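Local coordinates for putative sarcosine dimethylglycine methyltransferase (Galdieria sulphuraria, PDB 2O57), which is a putative sarcosine/dimethylglycine methyltransferase, probably transferring methyl groups from S-adenosylmethionine to the nitrogen of glycine derivatives, at residues A[35-40]-A[248-252]; A[54-59]-A[240-245]. All blocks are in the same frame, centred on the assembly; numbering follows the deposited sequence.

Contact 1 of 2, residues A[35-40]-A[248-252]; sequences FYFHVW and ELIKR
This is a helix-end to helix-end contact on the outside of a Rossmann-like methyltransferase fold, where the last turns of helix 27-40 meet the C-terminal end of helix 235-251. Segment 35-40 ends its helix, Trp-40 drifting to phi/psi -116/3; 248-251 is helical and Arg-252 leaves at -95/8. Phe-35 CA lies 7.8 Å from Leu-249 CA, and Val-39 CA 8.8 Å from Arg-252 CA; 289 Å² is buried. No hydrogen bond crosses. Phe-35, chi1 t, drives its ring tip into the opposing helix: CZ sits 3.6 Å from Leu-249 N and 4.0 Å from Leu-249 CB, while Leu-249 CD1 lies over one ring face. Met-268 of helix 262-280 touches both residues. Glu-248 and Arg-252 form an i/i+4 salt bridge, Arg-252 NE to Glu-248 OE2 2.7 Å. Glu-255 takes Arg-252 NH1 in a second salt bridge and bonds His-38 NE2. Val-39, chi1 t, packs against this Glu-Arg pair at the helix end: its CG1 is 3.8 Å from Glu-248 OE2 and 3.7 Å from Arg-252 NH2.

Contact 2 of 2, residues A[54-59]-A[240-245]; sequences VDQDEI and HHYSKV
Lys-244 (chi1 to chi3 m, chi4 t) reaches into the turn 54-57 and donates two hydrogen bonds to backbone carbonyls: NZ to Asp-57 O at 2.8 Å and NZ to Val-54 O at 3.0 Å. A water accepts from Lys-244 NZ at 3.3 Å and donates to Glu-58 OE1 at 3.0 Å. The 3-10 turn at 54-56, closed by Asp-57 N to Val-54 O at 3.0 Å, and the extended Asp-57 bring both carbonyls to one ammonium. Glu-58 takes the N-cap position of helix 59-76. Two packing contacts flank the lysine. Val-54 CG2 makes a CH-pi contact over the His-240 face, 3.6 Å from the centroid, and Ile-59 (chi1 m, chi2 t) brings CD1 to 3.7 Å from Lys-244 CB and 3.9 Å from Val-245 CG2. CA pairs Val-54/His-240 and Ile-59/Lys-244 are both 7.0 Å apart. With no backbone hydrogen bond across, a lysine ammonium gathers the carbonyls of a turn leading into a helix, tying it to helix 235-251, whose Val-245 meets helices 27-40 and 262-280.

In the fold
From the N terminus, the chain runs through helix 27-40, whose end enters contact 1, then through a loop to 54-59 and into helix 59-76. Next come six of the seven sheet strands and their helices, with the probable cofactor-binding glycine-rich turn after strand 85-89. After strand 226-233, outermost on one side of the sheet within this chain, helix 235-251 meets 54-59 first and 35-40 about two turns later. Contact 2 is therefore nested within the loop closed by contact 1. The contacts touch, their centres about 12 Å apart: Trp-40 CZ2 lies 3.7 Å from Ile-59 CG2, and Tyr-36 OH 3.6 Å from Val-245 CG1. Together they fasten the N-terminal region along one late helix.

Contact 1 of 2, residues A[35-40]-A[248-252]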
loop_
_atom_site.group_PDB
_atom_site.type_symbol
_atom_site.label_atom_id
_atom_site.label_comp_id
_atom_site.label_asym_id
_atom_site.label_seq_id
_atom_site.Cartn_x
_atom_site.Cartn_y
_atom_site.Cartn_z
ATOM N N PHE A 35 -22.694 -12.682 14.123
ATOM C CA PHE A 35 -22.298 -13.423 12.933
ATOM C C PHE A 35 -20.789 -13.608 12.876
ATOM O O PHE A 35 -20.328 -14.713 12.740
ATOM C CB PHE A 35 -22.814 -12.800 11.625
ATOM C CG PHE A 35 -22.138 -13.379 10.380
ATOM C CD1 PHE A 35 -22.466 -14.673 9.923
ATOM C CD2 PHE A 35 -21.195 -12.640 9.671
ATOM C CE1 PHE A 35 -21.842 -15.217 8.779
ATOM C CE2 PHE A 35 -20.558 -13.158 8.540
ATOM C CZ PHE A 35 -20.875 -14.454 8.093
ATOM N N TYR A 36 -20.017 -12.528 12.978
ATOM C CA TYR A 36 -18.550 -12.668 12.908
ATOM C C TYR A 36 -17.994 -13.497 14.069
ATOM O O TYR A 36 -17.112 -14.366 13.897
ATOM C CB TYR A 36 -17.915 -11.301 12.947
ATOM C CG TYR A 36 -17.894 -10.581 11.620
ATOM C CD1 TYR A 36 -16.941 -10.909 10.640
ATOM C CD2 TYR A 36 -18.844 -9.595 11.331
ATOM C CE1 TYR A 36 -16.898 -10.219 9.422
ATOM C CE2 TYR A 36 -18.824 -8.914 10.108
ATOM C CZ TYR A 36 -17.839 -9.228 9.171
ATOM O OH TYR A 36 -17.806 -8.548 7.975
ATOM N N PHE A 37 -18.497 -13.232 15.265
ATOM C CA PHE A 37 -18.084 -14.040 16.396
ATOM C C PHE A 37 -18.437 -15.517 16.197
ATOM O O PHE A 37 -17.685 -16.385 16.576
ATOM C CB PHE A 37 -18.674 -13.475 17.720
ATOM C CG PHE A 37 -18.170 -14.164 18.945
ATOM C CD1 PHE A 37 -16.916 -13.857 19.467
ATOM C CD2 PHE A 37 -18.939 -15.147 19.563
ATOM C CE1 PHE A 37 -16.439 -14.517 20.638
ATOM C CE2 PHE A 37 -18.485 -15.804 20.705
ATOM C CZ PHE A 37 -17.222 -15.493 21.244
ATOM N N HIS A 38 -19.590 -15.811 15.613
ATOM C CA HIS A 38 -20.031 -17.216 15.468
ATOM C C HIS A 38 -19.011 -17.985 14.628
ATOM O O HIS A 38 -18.712 -19.124 14.911
ATOM C CB HIS A 38 -21.396 -17.285 14.804
ATOM C CG HIS A 38 -21.849 -18.681 14.449
ATOM N ND1 HIS A 38 -22.268 -19.595 15.397
ATOM C CD2 HIS A 38 -21.934 -19.318 13.252
ATOM C CE1 HIS A 38 -22.610 -20.724 14.800
ATOM N NE2 HIS A 38 -22.409 -20.586 13.501
ATOM N N VAL A 39 -18.493 -17.345 13.587
ATOM C CA VAL A 39 -17.614 -18.056 12.648
ATOM C C VAL A 39 -16.158 -17.993 13.092
ATOM O O VAL A 39 -15.455 -18.999 13.076
ATOM C CB VAL A 39 -17.817 -17.559 11.170
ATOM C CG1 VAL A 39 -16.911 -18.335 10.175
ATOM C CG2 VAL A 39 -19.325 -17.649 10.745
ATOM N N TRP A 40 -15.717 -16.820 13.523
ATOM C CA TRP A 40 -14.293 -16.559 13.767
ATOM C C TRP A 40 -13.940 -16.268 15.241
ATOM O O TRP A 40 -12.772 -15.976 15.567
ATOM C CB TRP A 40 -13.820 -15.410 12.860
ATOM C CG TRP A 40 -13.926 -15.787 11.381
ATOM C CD1 TRP A 40 -13.121 -16.647 10.696
ATOM C CD2 TRP A 40 -14.906 -15.322 10.450
ATOM N NE1 TRP A 40 -13.541 -16.757 9.386
ATOM C CE2 TRP A 40 -14.630 -15.939 9.207
ATOM C CE3 TRP A 40 -15.988 -14.418 10.539
ATOM C CZ2 TRP A 40 -15.403 -15.695 8.066
ATOM C CZ3 TRP A 40 -16.774 -14.185 9.390
ATOM C CH2 TRP A 40 -16.467 -14.806 8.175
ATOM N N GLU A 248 -20.116 -16.356 2.962
ATOM C CA GLU A 248 -20.183 -17.004 4.288
ATOM C C GLU A 248 -21.519 -16.768 5.006
ATOM O O GLU A 248 -22.062 -17.686 5.648
ATOM C CB GLU A 248 -19.015 -16.551 5.191
ATOM C CG GLU A 248 -18.898 -17.425 6.455
ATOM C CD GLU A 248 -18.385 -18.845 6.162
ATOM O OE1 GLU A 248 -17.870 -19.129 5.047
ATOM O OE2 GLU A 248 -18.534 -19.701 7.043
ATOM N N LEU A 249 -22.071 -15.575 4.863
ATOM C CA LEU A 249 -23.368 -15.259 5.478
ATOM C C LEU A 249 -24.468 -16.179 4.857
ATOM O O LEU A 249 -25.360 -16.697 5.552
ATOM C CB LEU A 249 -23.688 -13.776 5.269
ATOM C CG LEU A 249 -25.100 -13.264 5.633
ATOM C CD1 LEU A 249 -25.328 -13.500 7.143
ATOM C CD2 LEU A 249 -25.287 -11.793 5.315
ATOM N N ILE A 250 -24.398 -16.363 3.545
ATOM C CA ILE A 250 -25.367 -17.235 2.843
ATOM C C ILE A 250 -25.157 -18.685 3.293
ATOM O O ILE A 250 -26.123 -19.401 3.622
ATOM C CB ILE A 250 -25.265 -17.041 1.303
ATOM C CG1 ILE A 250 -25.872 -15.679 0.937
ATOM C CG2 ILE A 250 -25.960 -18.210 0.554
ATOM C CD1 ILE A 250 -25.531 -15.193 -0.517
ATOM N N LYS A 251 -23.899 -19.101 3.353
ATOM C CA LYS A 251 -23.564 -20.459 3.785
ATOM C C LYS A 251 -24.164 -20.793 5.161
ATOM O O LYS A 251 -24.678 -21.909 5.378
ATOM C CB LYS A 251 -22.055 -20.625 3.851
ATOM C CG LYS A 251 -21.615 -21.983 4.362
ATOM C CD LYS A 251 -20.160 -22.316 4.026
ATOM C CE LYS A 251 -19.843 -23.740 4.531
ATOM N NZ LYS A 251 -18.366 -23.929 4.800
ATOM N N ARG A 252 -24.056 -19.841 6.090
ATOM C CA ARG A 252 -24.431 -20.073 7.493
ATOM C C ARG A 252 -25.842 -19.648 7.867
ATOM O O ARG A 252 -26.178 -19.629 9.049
ATOM C CB ARG A 252 -23.472 -19.299 8.386
ATOM C CG ARG A 252 -21.996 -19.557 8.103
ATOM C CD ARG A 252 -21.550 -20.714 8.914
ATOM N NE ARG A 252 -20.115 -20.841 8.914
ATOM C CZ ARG A 252 -19.453 -21.712 9.652
ATOM N NH1 ARG A 252 -20.112 -22.541 10.467
ATOM N NH2 ARG A 252 -18.130 -21.749 9.575
#

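Contact 2 of 2, residues A[54-59]-A[240-245]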
loop_
_atom_site.group_PDB
_atom_site.type_symbol
_atom_site.label_atom_id
_atom_site.label_comp_id
_atom_site.label_asym_id
_atom_site.label_seq_id
_atom_site.Cartn_x
_atom_site.Cartn_y
_atom_site.Cartn_z
ATOM N N VAL A 54 -9.638 -16.368 -5.499
ATOM C CA VAL A 54 -10.197 -15.844 -4.277
ATOM C C VAL A 54 -11.302 -16.768 -3.723
ATOM O O VAL A 54 -11.448 -16.905 -2.510
ATOM C CB VAL A 54 -10.696 -14.393 -4.499
ATOM C CG1 VAL A 54 -11.394 -13.873 -3.282
ATOM C CG2 VAL A 54 -9.514 -13.468 -4.866
ATOM N N ASP A 55 -12.054 -17.419 -4.607
ATOM C CA ASP A 55 -13.161 -18.289 -4.141
ATOM C C ASP A 55 -12.617 -19.472 -3.309
ATOM O O ASP A 55 -13.321 -19.975 -2.419
ATOM C CB ASP A 55 -14.014 -18.766 -5.325
ATOM C CG ASP A 55 -13.349 -19.865 -6.096
ATOM O OD1 ASP A 55 -12.482 -19.570 -6.937
ATOM O OD2 ASP A 55 -13.678 -21.037 -5.833
ATOM N N GLN A 56 -11.353 -19.853 -3.545
ATOM C CA GLN A 56 -10.669 -20.931 -2.794
ATOM C C GLN A 56 -9.948 -20.472 -1.514
ATOM O O GLN A 56 -9.551 -21.310 -0.675
ATOM C CB GLN A 56 -9.631 -21.637 -3.669
ATOM C CG GLN A 56 -10.170 -22.376 -4.867
ATOM C CD GLN A 56 -11.189 -23.403 -4.465
ATOM O OE1 GLN A 56 -10.908 -24.302 -3.667
ATOM N NE2 GLN A 56 -12.393 -23.260 -4.982
ATOM N N ASP A 57 -9.760 -19.160 -1.380
ATOM C CA ASP A 57 -9.026 -18.590 -0.253
ATOM C C ASP A 57 -9.942 -18.522 0.972
ATOM O O ASP A 57 -11.150 -18.613 0.853
ATOM C CB ASP A 57 -8.488 -17.204 -0.639
ATOM C CG ASP A 57 -7.313 -16.751 0.231
ATOM O OD1 ASP A 57 -6.717 -17.569 0.937
ATOM O OD2 ASP A 57 -6.973 -15.560 0.185
ATOM N N GLU A 58 -9.378 -18.455 2.159
ATOM C CA GLU A 58 -10.224 -18.347 3.341
ATOM C C GLU A 58 -10.106 -16.949 3.952
ATOM O O GLU A 58 -9.031 -16.336 3.945
ATOM C CB GLU A 58 -9.842 -19.416 4.386
ATOM C CG GLU A 58 -9.819 -20.876 3.891
ATOM C CD GLU A 58 -11.188 -21.501 3.750
ATOM O OE1 GLU A 58 -12.215 -20.777 3.918
ATOM O OE2 GLU A 58 -11.230 -22.739 3.471
ATOM N N ILE A 59 -11.218 -16.464 4.501
ATOM C CA ILE A 59 -11.276 -15.146 5.114
ATOM C C ILE A 59 -10.270 -15.051 6.293
ATOM O O ILE A 59 -9.565 -14.074 6.424
ATOM C CB ILE A 59 -12.728 -14.850 5.557
ATOM C CG1 ILE A 59 -13.626 -14.724 4.313
ATOM C CG2 ILE A 59 -12.793 -13.636 6.521
ATOM C CD1 ILE A 59 -15.099 -14.465 4.612
ATOM N N HIS A 240 -13.141 -8.222 -2.807
ATOM C CA HIS A 240 -12.989 -9.639 -2.488
ATOM C C HIS A 240 -13.525 -9.922 -1.093
ATOM O O HIS A 240 -14.199 -10.929 -0.890
ATOM C CB HIS A 240 -11.531 -10.055 -2.506
ATOM C CG HIS A 240 -10.912 -9.989 -3.865
ATOM N ND1 HIS A 240 -9.587 -9.668 -4.063
ATOM C CD2 HIS A 240 -11.439 -10.206 -5.093
ATOM C CE1 HIS A 240 -9.320 -9.694 -5.358
ATOM N NE2 HIS A 240 -10.427 -10.003 -6.005
ATOM N N HIS A 241 -13.162 -9.065 -0.146
ATOM C CA HIS A 241 -13.484 -9.316 1.258
ATOM C C HIS A 241 -14.993 -9.327 1.486
ATOM O O HIS A 241 -15.515 -10.257 2.090
ATOM C CB HIS A 241 -12.889 -8.241 2.142
ATOM C CG HIS A 241 -13.077 -8.508 3.598
ATOM N ND1 HIS A 241 -12.477 -9.575 4.245
ATOM C CD2 HIS A 241 -13.831 -7.866 4.522
ATOM C CE1 HIS A 241 -12.819 -9.544 5.523
ATOM N NE2 HIS A 241 -13.638 -8.515 5.714
ATOM N N TYR A 242 -15.680 -8.298 0.997
ATOM C CA TYR A 242 -17.116 -8.242 1.186
ATOM C C TYR A 242 -17.887 -9.294 0.386
ATOM O O TYR A 242 -18.872 -9.825 0.904
ATOM C CB TYR A 242 -17.629 -6.824 1.000
ATOM C CG TYR A 242 -17.188 -5.963 2.158
ATOM C CD1 TYR A 242 -17.464 -6.357 3.484
ATOM C CD2 TYR A 242 -16.467 -4.804 1.958
ATOM C CE1 TYR A 242 -17.046 -5.587 4.570
ATOM C CE2 TYR A 242 -16.042 -4.015 3.060
ATOM C CZ TYR A 242 -16.335 -4.407 4.328
ATOM O OH TYR A 242 -15.932 -3.629 5.383
ATOM N N SER A 243 -17.371 -9.664 -0.801
ATOM C CA SER A 243 -17.916 -10.812 -1.555
ATOM C C SER A 243 -17.775 -12.135 -0.761
ATOM O O SER A 243 -18.732 -12.938 -0.671
ATOM C CB SER A 243 -17.198 -10.949 -2.929
ATOM O OG SER A 243 -17.448 -9.797 -3.715
ATOM N N LYS A 244 -16.589 -12.375 -0.182
ATOM C CA LYS A 244 -16.389 -13.585 0.631
ATOM C C LYS A 244 -17.246 -13.578 1.912
ATOM O O LYS A 244 -17.810 -14.614 2.306
ATOM C CB LYS A 244 -14.916 -13.726 1.024
ATOM C CG LYS A 244 -13.945 -13.874 -0.184
ATOM C CD LYS A 244 -13.998 -15.237 -0.775
ATOM C CE LYS A 244 -13.398 -16.246 0.172
ATOM N NZ LYS A 244 -13.424 -17.605 -0.391
ATOM N N VAL A 245 -17.345 -12.429 2.567
ATOM C CA VAL A 245 -18.202 -12.354 3.755
ATOM C C VAL A 245 -19.672 -12.632 3.387
ATOM O O VAL A 245 -20.388 -13.378 4.125
ATOM C CB VAL A 245 -18.056 -11.005 4.482
ATOM C CG1 VAL A 245 -19.100 -10.930 5.605
ATOM C CG2 VAL A 245 -16.633 -10.857 5.078
HETATM O O HOH W 1 -13.945 -20.159 1.581
#